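Local coordinates for protein pyruvate kinase 1 (Trypanosoma brucei brucei, PDB 4KCT) that catalyses phosphoryl transfer from phosphoenolpyruvate to ADP, giving pyruvate and ATP, and also has an intrinsic activity that decarboxylates oxaloacetate, at residues A[183-191]-A[215-223]; A[202-210]-A[427-435]. All coordinates share one frame; numbering follows the deposited sequence.

Overall arrangement
Both contacts sit around one βα unit of the TIM barrel, strand 208-211 followed by helix 217-227, but at different ends of it. Interaction 1 is partly buried and lies past the C-terminal end of the strand, where the chain returning from the inserted β-rich domain crosses the start of the helix; it works mainly through hydrogen bonds from an arginine to backbone carbonyls and a bridging water. Interaction 2 is buried and lies at the strand's N-terminal end, where the barrel meets the C-terminal α/β domain through a salt bridge, two hydrogen bonds from glutamine side-chain amides and a methionine-valine contact. Their centres are about 22 Å apart, and the two do not touch.

Interaction 1: residues A[183-191]-A[215-223]; sequences CEVDLPAVS and RTAEQVREV
The N-terminal end of barrel helix 217-227 receives the chain returning from the inserted β-rich domain, and Arg215, just ahead of the helix, is the residue that grips it. The arginine is modelled in two conformers, so the details of its grip are uncertain; in the one described, bends at chi2 and chi3 turn the guanidinium toward the loop, and two successive carbonyls meet it at its edge. NH2 donates to Leu187 O. NH1 reaches Pro188 O at 3.2 Å, well within the guanidinium plane but 62° out of the carbonyl plane and so not on a lone pair. An arginine suits this place because one planar group can serve several backbone acceptors of an irregular loop. In this conformer the amide carbon CD of Gln219 sits over one face of the guanidinium, an approach so tight that its details are doubtful. Gln219 OE1 accepts from the backbone N of Arg215 at 2.9 Å. Thr216 is the N-cap: its OG1 takes the N-H of Gln219 at 3.1 Å.

Farther along the loop, Ala189 comes down on the helix with its methyl group, CB lying 3.6 Å from Gln219 CB. So small a side chain lets the backbones come close, with Ala189 CA and Gln219 CA 5.2 Å apart. One water completes the join, accepting from Gln219 NE2 at 3.0 Å and weakly from Ala189 N, and donating to Glu222 OE1 at 2.7 Å. Glu222 is carried there by an extended chain beyond CG.

Beyond the segments, Phe213 O takes Arg215 NE, and Tyr129 OH bonds to Asp186 N. Such a return loop, leading from an insertion after the third barrel strand into helix 192-204, is characteristic of the pyruvate kinase TIM barrel.

Interaction 2: residues A[202-210]-A[427-435]; sequences VAQGVDMIF and QTCRQLNVT
Asp207, Met208 and Arg430 bury the most surface where the foot of barrel strand 208-211 meets helix 426-431 of the C-terminal α/β domain. Asp207 is the polar centre. Its OD1 forms a salt bridge with Arg430 NE, 2.7 Å away and nearly straight at 171°, the donor arriving on the syn side but tilted out of the carboxylate plane. Gln427 NE2 donates to the same OD1 at 3.2 Å on the anti side, tilted to the other face. An aspartate suits this buried position because its short chain keeps the charge close to the strand, where two donors and, through OD2, the backbone N of Ile81 satisfy it.

Arg430 crosses the aspartate at about a right angle, and its aliphatic part helps: CB lies 3.6 Å from Asp207 CG. The bend at chi3 (-66°) carries NE back onto the carboxylate, and the guanidinium lies with one face toward Gln427 CA. Gln431 reads the backbone instead, its NE2 donating to Asp207 O at 3.0 Å in the carbonyl plane, on a lone pair; the stronger partner of the same NE2 is Asp233 O, so the amide is shared between two backbone carbonyls. A water links Val206 O and Gln427 NE2.

Met208 supplies the apolar part. Its CG stands between the backbone N and the carbonyl carbon (chi1 59°), and the bent thioether passes alongside Val434, with SD 3.7 Å from Val434 CG1. The unbranched, flexible methionine can lay its sulfur along the valine methyl.

Two residues before Asp207, the Schellman motif at Gly205 ends helix 192-204. Strand 208-211 lies between barrel strands 80-84 and 235-240, Val434 touches Val48 of strand 46-52, and Leu432 packs on helix 405-412 within the α/β domain.

Interaction 1: residues A[183-191]-A[215-223]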
# COMPACT_ATOMS: atom_id res chain seq x y z
N CYS A 183 -19.65 6.86 34.58
CA CYS A 183 -20.52 5.97 35.37
C CYS A 183 -21.69 5.43 34.55
O CYS A 183 -22.30 6.16 33.75
CB CYS A 183 -21.08 6.70 36.61
SG CYS A 183 -19.82 7.36 37.71
N GLU A 184 -22.06 4.19 34.81
CA GLU A 184 -23.24 3.61 34.16
C GLU A 184 -24.51 4.20 34.78
O GLU A 184 -24.76 4.03 35.97
CB GLU A 184 -23.24 2.08 34.29
CG GLU A 184 -21.96 1.41 33.82
CD GLU A 184 -21.78 1.47 32.31
OE1 GLU A 184 -20.61 1.50 31.84
OE2 GLU A 184 -22.80 1.51 31.59
N VAL A 185 -25.22 5.02 34.01
CA VAL A 185 -26.44 5.63 34.48
C VAL A 185 -27.62 4.96 33.79
O VAL A 185 -27.56 4.65 32.60
CB VAL A 185 -26.43 7.13 34.16
CG1 VAL A 185 -27.84 7.71 34.28
CG2 VAL A 185 -25.43 7.86 35.06
N ASP A 186 -28.65 4.65 34.57
CA ASP A 186 -29.83 3.94 34.05
C ASP A 186 -31.08 4.82 34.17
O ASP A 186 -31.66 4.96 35.25
CB ASP A 186 -30.03 2.62 34.82
CG ASP A 186 -31.16 1.77 34.25
OD1 ASP A 186 -31.46 0.70 34.84
OD2 ASP A 186 -31.76 2.17 33.22
N LEU A 187 -31.39 5.52 33.09
CA LEU A 187 -32.55 6.41 33.01
C LEU A 187 -33.28 6.06 31.72
O LEU A 187 -32.65 5.58 30.77
CB LEU A 187 -32.11 7.89 32.97
CG LEU A 187 -31.61 8.47 34.30
CD1 LEU A 187 -30.96 9.83 34.09
CD2 LEU A 187 -32.75 8.55 35.32
N PRO A 188 -34.62 6.23 31.70
CA PRO A 188 -35.41 5.90 30.50
C PRO A 188 -34.89 6.69 29.29
O PRO A 188 -34.42 7.80 29.45
CB PRO A 188 -36.82 6.39 30.86
CG PRO A 188 -36.83 6.51 32.35
CD PRO A 188 -35.43 6.91 32.73
N ALA A 189 -35.04 6.13 28.09
CA ALA A 189 -34.65 6.83 26.87
C ALA A 189 -35.62 7.97 26.61
O ALA A 189 -35.24 9.02 26.11
CB ALA A 189 -34.64 5.87 25.69
N VAL A 190 -36.88 7.74 26.94
CA VAL A 190 -37.91 8.74 26.66
C VAL A 190 -38.61 9.15 27.97
O VAL A 190 -39.30 8.35 28.58
CB VAL A 190 -38.92 8.20 25.59
CG1 VAL A 190 -39.48 6.86 26.02
CG2 VAL A 190 -40.05 9.18 25.34
N SER A 191 -38.43 10.40 28.38
CA SER A 191 -39.18 10.93 29.51
C SER A 191 -40.65 11.17 29.13
O SER A 191 -41.01 11.15 27.93
CB SER A 191 -38.54 12.22 30.01
OG SER A 191 -38.77 13.29 29.11
N ARG A 215 -27.64 5.80 25.16
CA ARG A 215 -26.60 5.05 25.83
C ARG A 215 -26.46 3.64 25.28
O ARG A 215 -25.40 3.03 25.40
CB ARG A 215 -26.81 5.05 27.34
CG ARG A 215 -26.66 6.43 27.97
CD ARG A 215 -27.69 6.66 29.07
NE ARG A 215 -28.97 7.20 28.59
CZ ARG A 215 -30.14 7.00 29.20
NH1 ARG A 215 -31.26 7.56 28.73
NH2 ARG A 215 -30.18 6.27 30.30
N THR A 216 -27.55 3.11 24.69
CA THR A 216 -27.58 1.72 24.19
C THR A 216 -28.44 1.65 22.94
O THR A 216 -29.32 2.50 22.72
CB THR A 216 -28.24 0.75 25.23
OG1 THR A 216 -29.60 1.13 25.42
CG2 THR A 216 -27.52 0.79 26.58
N ALA A 217 -28.31 0.54 22.22
CA ALA A 217 -29.20 0.24 21.11
C ALA A 217 -30.65 0.07 21.57
O ALA A 217 -31.58 0.41 20.84
CB ALA A 217 -28.74 -1.02 20.37
N GLU A 218 -30.85 -0.48 22.77
CA GLU A 218 -32.23 -0.67 23.26
C GLU A 218 -32.94 0.68 23.44
O GLU A 218 -34.12 0.84 23.09
CB GLU A 218 -32.24 -1.47 24.57
CG GLU A 218 -33.64 -1.85 25.04
CD GLU A 218 -34.47 -2.55 23.96
OE1 GLU A 218 -35.69 -2.27 23.89
OE2 GLU A 218 -33.92 -3.38 23.19
N GLN A 219 -32.20 1.69 23.88
CA GLN A 219 -32.76 3.03 23.94
C GLN A 219 -33.19 3.58 22.58
O GLN A 219 -34.22 4.27 22.49
CB GLN A 219 -31.77 3.98 24.59
CG GLN A 219 -31.49 3.64 26.03
CD GLN A 219 -31.06 4.85 26.80
OE1 GLN A 219 -30.28 5.67 26.30
NE2 GLN A 219 -31.63 5.02 27.99
N VAL A 220 -32.39 3.35 21.55
CA VAL A 220 -32.82 3.74 20.19
C VAL A 220 -34.16 3.10 19.82
O VAL A 220 -35.07 3.77 19.32
CB VAL A 220 -31.77 3.38 19.11
CG1 VAL A 220 -32.23 3.88 17.76
CG2 VAL A 220 -30.40 3.98 19.47
N ARG A 221 -34.26 1.79 20.06
CA ARG A 221 -35.50 1.04 19.85
C ARG A 221 -36.69 1.56 20.64
O ARG A 221 -37.80 1.64 20.10
CB ARG A 221 -35.28 -0.47 20.11
CG ARG A 221 -34.44 -1.15 19.03
CD ARG A 221 -34.44 -2.67 19.15
NE ARG A 221 -33.61 -3.13 20.26
CZ ARG A 221 -32.29 -3.30 20.19
NH1 ARG A 221 -31.62 -3.74 21.25
NH2 ARG A 221 -31.63 -3.06 19.05
N GLU A 222 -36.44 2.05 21.85
CA GLU A 222 -37.49 2.69 22.64
C GLU A 222 -37.95 4.01 22.07
O GLU A 222 -39.15 4.29 22.07
CB GLU A 222 -37.07 2.85 24.11
CG GLU A 222 -37.14 1.53 24.86
CD GLU A 222 -36.27 1.49 26.10
OE1 GLU A 222 -35.73 2.54 26.51
OE2 GLU A 222 -36.13 0.39 26.68
N VAL A 223 -37.01 4.81 21.54
CA VAL A 223 -37.41 6.01 20.81
C VAL A 223 -38.23 5.65 19.58
O VAL A 223 -39.27 6.29 19.29
CB VAL A 223 -36.18 6.87 20.40
CG1 VAL A 223 -36.62 8.02 19.47
CG2 VAL A 223 -35.51 7.42 21.66
O HOH W 1 -33.92 3.13 28.47

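Interaction 2: residues A[202-210]-A[427-435]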
# COMPACT_ATOMS: atom_id res chain seq x y z
N VAL A 202 -44.37 14.03 15.49
CA VAL A 202 -45.04 13.13 14.53
C VAL A 202 -46.26 13.82 13.92
O VAL A 202 -46.44 13.79 12.71
CB VAL A 202 -45.45 11.80 15.20
CG1 VAL A 202 -46.30 10.94 14.25
CG2 VAL A 202 -44.21 11.02 15.62
N ALA A 203 -47.07 14.47 14.76
CA ALA A 203 -48.28 15.14 14.29
C ALA A 203 -47.94 16.27 13.31
O ALA A 203 -48.66 16.49 12.34
CB ALA A 203 -49.08 15.69 15.46
N GLN A 204 -46.83 16.97 13.55
CA GLN A 204 -46.47 18.13 12.71
C GLN A 204 -45.59 17.75 11.53
O GLN A 204 -45.21 18.60 10.72
CB GLN A 204 -45.79 19.23 13.55
CG GLN A 204 -46.68 19.85 14.61
CD GLN A 204 -48.06 20.18 14.10
OE1 GLN A 204 -48.20 20.82 13.06
NE2 GLN A 204 -49.08 19.76 14.83
N GLY A 205 -45.22 16.47 11.45
CA GLY A 205 -44.51 15.96 10.29
C GLY A 205 -43.02 16.36 10.25
O GLY A 205 -42.49 16.69 9.18
N VAL A 206 -42.32 16.25 11.38
CA VAL A 206 -40.86 16.53 11.36
C VAL A 206 -40.13 15.41 10.63
O VAL A 206 -40.64 14.30 10.51
CB VAL A 206 -40.24 16.74 12.78
CG1 VAL A 206 -40.98 17.85 13.53
CG2 VAL A 206 -40.25 15.45 13.58
N ASP A 207 -38.96 15.72 10.09
CA ASP A 207 -38.23 14.77 9.26
C ASP A 207 -37.29 13.86 10.06
O ASP A 207 -36.93 12.76 9.59
CB ASP A 207 -37.46 15.54 8.19
CG ASP A 207 -38.37 16.46 7.39
OD1 ASP A 207 -39.32 15.93 6.78
OD2 ASP A 207 -38.26 17.72 7.54
N MET A 208 -36.80 14.34 11.19
CA MET A 208 -35.86 13.57 11.98
C MET A 208 -35.89 13.98 13.43
O MET A 208 -36.21 15.14 13.76
CB MET A 208 -34.42 13.74 11.41
CG MET A 208 -33.94 15.19 11.41
SD MET A 208 -32.49 15.48 10.34
CE MET A 208 -33.24 15.37 8.69
N ILE A 209 -35.53 13.05 14.30
CA ILE A 209 -35.34 13.32 15.71
C ILE A 209 -33.85 13.24 16.01
O ILE A 209 -33.19 12.29 15.60
CB ILE A 209 -36.02 12.23 16.57
CG1 ILE A 209 -37.48 12.02 16.12
CG2 ILE A 209 -35.91 12.57 18.06
CD1 ILE A 209 -38.35 13.27 16.23
N PHE A 210 -33.31 14.24 16.71
CA PHE A 210 -32.00 14.13 17.31
C PHE A 210 -32.23 13.70 18.76
O PHE A 210 -32.66 14.51 19.58
CB PHE A 210 -31.28 15.49 17.30
CG PHE A 210 -31.02 16.06 15.92
CD1 PHE A 210 -31.11 15.27 14.78
CD2 PHE A 210 -30.61 17.38 15.79
CE1 PHE A 210 -30.82 15.80 13.52
CE2 PHE A 210 -30.26 17.90 14.55
CZ PHE A 210 -30.39 17.11 13.41
N GLN A 427 -40.68 14.07 1.65
CA GLN A 427 -39.96 13.85 2.88
C GLN A 427 -38.55 13.30 2.61
O GLN A 427 -37.62 13.56 3.37
CB GLN A 427 -40.70 12.91 3.80
CG GLN A 427 -39.94 12.68 5.11
CD GLN A 427 -40.86 12.34 6.27
OE1 GLN A 427 -41.33 11.23 6.37
NE2 GLN A 427 -41.06 13.29 7.18
N THR A 428 -38.40 12.52 1.53
CA THR A 428 -37.07 12.05 1.17
C THR A 428 -36.13 13.18 0.76
O THR A 428 -34.97 13.21 1.20
CB THR A 428 -37.11 10.93 0.12
OG1 THR A 428 -37.71 9.77 0.72
CG2 THR A 428 -35.68 10.56 -0.35
N CYS A 429 -36.65 14.17 0.01
CA CYS A 429 -35.88 15.40 -0.27
C CYS A 429 -35.39 16.04 1.01
O CYS A 429 -34.23 16.46 1.10
CB CYS A 429 -36.74 16.42 -1.05
SG CYS A 429 -37.31 15.86 -2.65
N ARG A 430 -36.27 16.12 2.01
CA ARG A 430 -35.92 16.82 3.23
C ARG A 430 -34.91 16.01 4.03
O ARG A 430 -33.99 16.57 4.68
CB ARG A 430 -37.17 17.11 4.06
CG ARG A 430 -38.09 18.14 3.42
CD ARG A 430 -39.21 18.57 4.37
NE ARG A 430 -40.14 17.47 4.68
CZ ARG A 430 -41.23 17.20 3.97
NH1 ARG A 430 -41.50 17.88 2.86
NH2 ARG A 430 -42.08 16.28 4.40
N GLN A 431 -35.10 14.70 4.05
CA GLN A 431 -34.24 13.84 4.86
C GLN A 431 -32.82 13.72 4.29
O GLN A 431 -31.87 13.52 5.02
CB GLN A 431 -34.88 12.46 5.05
CG GLN A 431 -35.99 12.50 6.10
CD GLN A 431 -36.75 11.20 6.20
OE1 GLN A 431 -36.62 10.34 5.34
NE2 GLN A 431 -37.52 11.04 7.26
N LEU A 432 -32.70 13.85 2.97
CA LEU A 432 -31.41 13.67 2.32
C LEU A 432 -30.50 14.88 2.56
O LEU A 432 -29.32 14.84 2.25
CB LEU A 432 -31.60 13.38 0.83
CG LEU A 432 -31.97 11.90 0.53
CD1 LEU A 432 -32.31 11.74 -0.95
CD2 LEU A 432 -30.78 10.98 0.89
N ASN A 433 -31.05 15.91 3.22
CA ASN A 433 -30.26 17.09 3.62
C ASN A 433 -29.17 16.80 4.65
O ASN A 433 -28.27 17.64 4.85
CB ASN A 433 -31.18 18.19 4.21
CG ASN A 433 -31.84 19.05 3.14
OD1 ASN A 433 -31.16 19.72 2.39
ND2 ASN A 433 -33.16 19.16 3.19
N VAL A 434 -29.24 15.66 5.35
CA VAL A 434 -28.10 15.29 6.21
C VAL A 434 -27.04 14.42 5.54
O VAL A 434 -26.12 13.95 6.20
CB VAL A 434 -28.51 14.67 7.56
CG1 VAL A 434 -29.31 15.68 8.38
CG2 VAL A 434 -29.32 13.40 7.34
N THR A 435 -27.12 14.25 4.23
CA THR A 435 -26.24 13.31 3.56
C THR A 435 -25.33 14.03 2.58
O THR A 435 -25.80 14.81 1.74
CB THR A 435 -27.05 12.20 2.86
OG1 THR A 435 -27.51 11.29 3.87
CG2 THR A 435 -26.18 11.45 1.88
O HOH W 2 -42.92 13.12 9.43